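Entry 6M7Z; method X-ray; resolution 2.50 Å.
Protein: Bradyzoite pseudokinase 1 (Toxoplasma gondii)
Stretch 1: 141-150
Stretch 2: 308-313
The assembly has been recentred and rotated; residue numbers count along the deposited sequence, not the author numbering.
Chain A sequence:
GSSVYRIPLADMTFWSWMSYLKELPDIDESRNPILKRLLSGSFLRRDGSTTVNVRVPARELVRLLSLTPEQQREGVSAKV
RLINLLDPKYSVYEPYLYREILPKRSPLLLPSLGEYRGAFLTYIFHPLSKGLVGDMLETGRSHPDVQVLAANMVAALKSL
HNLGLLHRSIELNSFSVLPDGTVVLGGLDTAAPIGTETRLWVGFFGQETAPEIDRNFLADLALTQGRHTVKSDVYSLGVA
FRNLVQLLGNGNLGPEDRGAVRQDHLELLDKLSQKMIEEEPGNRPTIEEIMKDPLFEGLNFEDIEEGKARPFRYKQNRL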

# COMPACT_ATOMS: atom_id res chain seq x y z
N ARG A 141 12.58 -2.90 15.29
CA ARG A 141 13.00 -4.10 14.57
C ARG A 141 14.03 -3.77 13.47
O ARG A 141 14.87 -4.61 13.13
CB ARG A 141 11.77 -4.79 13.96
CG ARG A 141 12.08 -6.10 13.24
CD ARG A 141 10.88 -6.98 12.95
NE ARG A 141 9.76 -6.29 12.32
CZ ARG A 141 8.92 -6.85 11.45
NH1 ARG A 141 9.26 -7.96 10.82
NH2 ARG A 141 7.73 -6.31 11.22
N SER A 142 13.93 -2.58 12.89
CA SER A 142 14.70 -2.25 11.70
C SER A 142 15.19 -0.81 11.79
O SER A 142 14.50 0.06 12.30
CB SER A 142 13.87 -2.49 10.48
OG SER A 142 13.59 -3.87 10.32
N HIS A 143 16.42 -0.61 11.32
CA HIS A 143 17.05 0.71 11.30
C HIS A 143 17.39 1.00 9.85
O HIS A 143 18.44 0.61 9.35
CB HIS A 143 18.24 0.80 12.28
CG HIS A 143 17.89 0.55 13.71
ND1 HIS A 143 18.05 -0.70 14.27
CD2 HIS A 143 17.33 1.32 14.67
CE1 HIS A 143 17.63 -0.69 15.52
NE2 HIS A 143 17.16 0.53 15.78
N PRO A 144 16.50 1.67 9.10
CA PRO A 144 16.70 1.88 7.67
C PRO A 144 17.59 3.10 7.37
O PRO A 144 17.84 3.95 8.24
CB PRO A 144 15.28 2.21 7.19
CG PRO A 144 14.69 2.97 8.36
CD PRO A 144 15.25 2.28 9.59
N ASP A 145 18.04 3.17 6.12
CA ASP A 145 18.56 4.39 5.54
C ASP A 145 17.38 5.36 5.37
O ASP A 145 16.50 5.15 4.52
CB ASP A 145 19.30 4.06 4.24
CG ASP A 145 19.98 5.23 3.56
OD1 ASP A 145 19.51 6.36 3.74
OD2 ASP A 145 20.97 4.98 2.83
N VAL A 146 17.36 6.41 6.19
CA VAL A 146 16.27 7.38 6.25
C VAL A 146 16.11 8.10 4.90
O VAL A 146 15.00 8.35 4.44
CB VAL A 146 16.51 8.39 7.39
CG1 VAL A 146 15.56 9.57 7.34
CG2 VAL A 146 16.41 7.69 8.74
N GLN A 147 17.24 8.45 4.29
CA GLN A 147 17.26 9.21 3.06
C GLN A 147 16.55 8.40 1.95
O GLN A 147 15.72 8.93 1.22
CB GLN A 147 18.71 9.51 2.68
CG GLN A 147 18.86 10.32 1.41
CD GLN A 147 20.26 10.26 0.84
OE1 GLN A 147 20.99 9.30 1.04
NE2 GLN A 147 20.63 11.33 0.15
N VAL A 148 16.90 7.12 1.85
CA VAL A 148 16.42 6.26 0.77
C VAL A 148 14.95 5.90 1.02
O VAL A 148 14.18 5.82 0.07
CB VAL A 148 17.31 5.01 0.62
CG1 VAL A 148 16.75 4.04 -0.42
CG2 VAL A 148 18.74 5.40 0.26
N LEU A 149 14.58 5.68 2.29
CA LEU A 149 13.20 5.33 2.63
C LEU A 149 12.27 6.48 2.26
O LEU A 149 11.24 6.28 1.61
CB LEU A 149 13.09 5.01 4.13
CG LEU A 149 11.68 4.67 4.62
CD1 LEU A 149 11.07 3.53 3.83
CD2 LEU A 149 11.72 4.28 6.08
N ALA A 150 12.67 7.69 2.64
CA ALA A 150 11.90 8.89 2.36
C ALA A 150 11.73 9.07 0.85
O ALA A 150 10.67 9.42 0.38
CB ALA A 150 12.56 10.09 3.00
N LYS A 308 14.29 -0.67 -7.19
CA LYS A 308 15.58 -1.28 -6.92
C LYS A 308 16.11 -0.84 -5.55
O LYS A 308 17.08 -1.44 -5.07
CB LYS A 308 16.55 -0.98 -8.06
CG LYS A 308 16.43 -1.97 -9.22
CD LYS A 308 16.87 -1.44 -10.58
CE LYS A 308 16.35 -2.33 -11.69
NZ LYS A 308 16.42 -1.65 -13.00
N ALA A 309 15.48 0.15 -4.92
CA ALA A 309 15.90 0.59 -3.60
C ALA A 309 15.58 -0.49 -2.56
O ALA A 309 14.60 -1.21 -2.66
CB ALA A 309 15.26 1.91 -3.24
N ARG A 310 16.47 -0.59 -1.56
CA ARG A 310 16.34 -1.53 -0.46
C ARG A 310 16.74 -0.78 0.81
O ARG A 310 17.81 -0.99 1.37
CB ARG A 310 17.20 -2.77 -0.72
CG ARG A 310 16.78 -3.60 -1.93
CD ARG A 310 15.45 -4.31 -1.72
NE ARG A 310 15.08 -5.18 -2.82
CZ ARG A 310 14.58 -4.77 -3.98
NH1 ARG A 310 14.36 -3.48 -4.20
NH2 ARG A 310 14.28 -5.65 -4.92
N PRO A 311 15.86 0.12 1.31
CA PRO A 311 16.19 0.97 2.45
C PRO A 311 16.49 0.21 3.75
O PRO A 311 17.09 0.79 4.66
CB PRO A 311 14.92 1.82 2.68
CG PRO A 311 14.07 1.64 1.43
CD PRO A 311 14.49 0.32 0.82
N PHE A 312 16.06 -1.06 3.84
CA PHE A 312 16.15 -1.87 5.06
C PHE A 312 17.26 -2.92 4.99
O PHE A 312 17.41 -3.69 5.93
CB PHE A 312 14.81 -2.54 5.37
CG PHE A 312 13.72 -1.60 5.83
CD1 PHE A 312 13.66 -1.18 7.15
CD2 PHE A 312 12.76 -1.13 4.94
CE1 PHE A 312 12.67 -0.30 7.57
CE2 PHE A 312 11.78 -0.24 5.36
CZ PHE A 312 11.74 0.15 6.67
N ARG A 313 18.08 -2.92 3.93
CA ARG A 313 19.34 -3.71 3.89
C ARG A 313 20.46 -2.95 4.62
O ARG A 313 20.48 -1.73 4.58
CB ARG A 313 19.76 -3.99 2.44
CG ARG A 313 19.58 -5.44 2.01
CD ARG A 313 19.82 -5.62 0.52
NE ARG A 313 20.05 -7.01 0.12
CZ ARG A 313 19.85 -7.49 -1.10
NH1 ARG A 313 19.25 -6.76 -2.02
NH2 ARG A 313 20.25 -8.72 -1.40

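Far apart in sequence, the two stretches meet where a loop enters a helix: stretch 2, without regular secondary structure, lies against the start of the helix that begins at Val-146 and against the loop before it. Pro-144 CA lies 4.6 Å from Phe-312 CA, and Asp-145 CA 5.2 Å from Pro-311 CA. The contact is small, 354 Å² summed over both sides, and mostly apolar, with one hydrogen bond between backbones.

Lys-308 stays out of reach. Ala-309 points its methyl toward the helix, where Ala-309 CB lies 3.8 Å from CG1 of Val-148, a short side chain meeting a branched one at van der Waals distance. Arg-310 turns away; Arg-310 NH1 donates to Ala-309 O at 2.8 Å, and the guanidinium has further partners elsewhere in the structure. Arg-310 also opens a type I turn that ends at Arg-313, closed by Arg-313 N to Arg-310 O at 3.2 Å.

Pro-311, inside that turn, does two jobs. Its ring packs on the helix, Pro-311 CG 4.0 Å from Val-148 CG1 and Pro-311 CB 4.0 Å from Leu-149 CB. Pro-311 O accepts from Asp-145 N at 2.9 Å, with an N-H...O angle of 154°. Asp-145 is also the N-cap: its side chain, whose end leads away from stretch 2, accepts through OD1 from Gln-147 N and Val-148 N in two weak capping bonds.

Phe-312 follows, its chi1 near -71° (m) and its ring reaching nearer than its CA-to-CB direction suggests. Pro-144 CB sits over one face, 4.0 Å from the centroid of the Phe-312 ring, a CH-pi contact. Ser-142 CB approaches Phe-312 CD1 at 3.6 Å, and Leu-149 CD1 lies 4.1 Å from Phe-312 CE2, both obliquely. Arg-313 points away.

The rule is economical: one backbone bond sits at the register, and Pro-311 and Phe-312 supply most of stretch 2's packing, against Pro-144, Val-148 and Leu-149.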